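Local coordinates for putative DNA-binding protein (Ralstonia eutropha, PDB 2OBP) that probably binds DNA through a small domain of helices and a two-stranded antiparallel sheet, at residues T35-S38 against L39-A43. Residues are numbered along the deposited sequence; the frame is centred on the assembly and turned at random.
Sequences TPWS and LPKIA
Lys41 lays its aliphatic chain over one face of the Trp37 indole, four residues back along the chain. Lys41 CG stands anti to the backbone N (chi1 -176°) and the chain stays extended to its end, which carries it back from the helix across the ring. Lys41 CE lies 3.5 Å from the centroid of the six-membered ring of Trp37, a CH-pi contact, while the ammonium passes on to the pyrrole half, where Lys41 NZ sits 3.7 Å from the centroid of the five-membered ring in a cation-pi interaction. Lysine suits this place because its methylenes pack on the flat surface and its charge meets the electron-rich indole.

The apolar packing continues at the edge of the ring system. Ile42 CG1 comes near the ring plane there and lies 3.8 Å from Trp37 CB. Trp37 also rests on Val24 and Ala28 of helix 16-28, and buried Ile42, whose branched apolar side chain suits this place, reaches Leu25, so the loop's end and the new helix both pack on that helix. Fold order, three helices, a two-stranded antiparallel hairpin and a closing helix, is consistent with a winged helix-turn-helix domain; helix 39-46 would be the first helix of its helix-turn-helix.

Backbone bonding starts the helix. Serine is a common N-cap residue because its hydroxyl can serve first-turn amides; separately, Ser38 O accepts Ile42 N over 3.0 Å, nearly straight at 167°. The next i+4 bond, Ala43 N to Leu39 O, is 2.9 Å. Pro40 fits the first turn, where its missing N-H costs no helical bond, and its CD packs 3.5 Å from Ser38 OG.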
loop_
_atom_site.group_PDB
_atom_site.type_symbol
_atom_site.label_atom_id
_atom_site.label_comp_id
_atom_site.label_asym_id
_atom_site.label_seq_id
_atom_site.Cartn_x
_atom_site.Cartn_y
_atom_site.Cartn_z
ATOM N N THR A 35 -0.296 12.483 -5.265
ATOM C CA THR A 35 0.815 11.651 -5.711
ATOM C C THR A 35 0.945 10.413 -4.849
ATOM O O THR A 35 0.910 10.523 -3.620
ATOM C CB THR A 35 2.097 12.465 -5.626
ATOM O OG1 THR A 35 1.963 13.609 -6.469
ATOM C CG2 THR A 35 3.321 11.634 -6.019
ATOM N N PRO A 36 1.079 9.213 -5.467
ATOM C CA PRO A 36 1.208 8.024 -4.608
ATOM C C PRO A 36 2.448 8.109 -3.747
ATOM O O PRO A 36 3.459 8.599 -4.201
ATOM C CB PRO A 36 1.390 6.870 -5.586
ATOM C CG PRO A 36 0.896 7.357 -6.887
ATOM C CD PRO A 36 1.095 8.846 -6.902
ATOM N N TRP A 37 2.369 7.573 -2.542
ATOM C CA TRP A 37 3.497 7.673 -1.630
ATOM C C TRP A 37 4.634 6.772 -2.041
ATOM O O TRP A 37 4.452 5.686 -2.556
ATOM C CB TRP A 37 3.065 7.278 -0.233
ATOM C CG TRP A 37 2.087 8.243 0.433
ATOM C CD1 TRP A 37 1.489 9.340 -0.106
ATOM C CD2 TRP A 37 1.657 8.174 1.781
ATOM N NE1 TRP A 37 0.675 9.946 0.836
ATOM C CE2 TRP A 37 0.767 9.239 1.999
ATOM C CE3 TRP A 37 1.895 7.267 2.817
ATOM C CZ2 TRP A 37 0.129 9.433 3.218
ATOM C CZ3 TRP A 37 1.279 7.470 4.020
ATOM C CH2 TRP A 37 0.403 8.537 4.215
ATOM N N SER A 38 5.846 7.248 -1.790
ATOM C CA SER A 38 7.024 6.455 -2.015
ATOM C C SER A 38 7.138 5.297 -1.036
ATOM O O SER A 38 6.614 5.335 0.077
ATOM C CB SER A 38 8.263 7.327 -1.910
ATOM O OG SER A 38 8.630 7.726 -0.586
ATOM N N LEU A 39 7.852 4.249 -1.454
ATOM C CA LEU A 39 7.938 3.055 -0.579
ATOM C C LEU A 39 8.463 3.376 0.818
ATOM O O LEU A 39 7.893 2.921 1.803
ATOM C CB LEU A 39 8.715 1.921 -1.247
ATOM C CG LEU A 39 8.219 1.524 -2.624
ATOM C CD1 LEU A 39 9.086 0.357 -3.173
ATOM C CD2 LEU A 39 6.734 1.190 -2.657
ATOM N N PRO A 40 9.544 4.170 0.938
ATOM C CA PRO A 40 10.010 4.433 2.313
ATOM C C PRO A 40 9.002 5.164 3.212
ATOM O O PRO A 40 9.021 4.995 4.437
ATOM C CB PRO A 40 11.245 5.310 2.084
ATOM C CG PRO A 40 11.691 4.861 0.721
ATOM C CD PRO A 40 10.459 4.740 -0.051
ATOM N N LYS A 41 8.207 6.046 2.634
ATOM C CA LYS A 41 7.169 6.733 3.354
ATOM C C LYS A 41 6.073 5.775 3.819
ATOM O O LYS A 41 5.620 5.837 4.981
ATOM C CB LYS A 41 6.575 7.836 2.486
ATOM C CG LYS A 41 5.546 8.656 3.253
ATOM C CD LYS A 41 5.002 9.820 2.474
ATOM C CE LYS A 41 3.821 10.462 3.191
ATOM N NZ LYS A 41 3.327 11.690 2.468
ATOM N N ILE A 42 5.673 4.863 2.936
ATOM C CA ILE A 42 4.697 3.838 3.327
ATOM C C ILE A 42 5.257 2.990 4.486
ATOM O O ILE A 42 4.543 2.719 5.477
ATOM C CB ILE A 42 4.327 2.937 2.121
ATOM C CG1 ILE A 42 3.657 3.721 0.987
ATOM C CG2 ILE A 42 3.361 1.846 2.540
ATOM C CD1 ILE A 42 3.691 3.023 -0.435
ATOM N N ALA A 43 6.519 2.563 4.348
ATOM C CA ALA A 43 7.193 1.752 5.382
ATOM C C ALA A 43 7.274 2.492 6.699
ATOM O O ALA A 43 7.013 1.920 7.773
ATOM C CB ALA A 43 8.596 1.322 4.908
#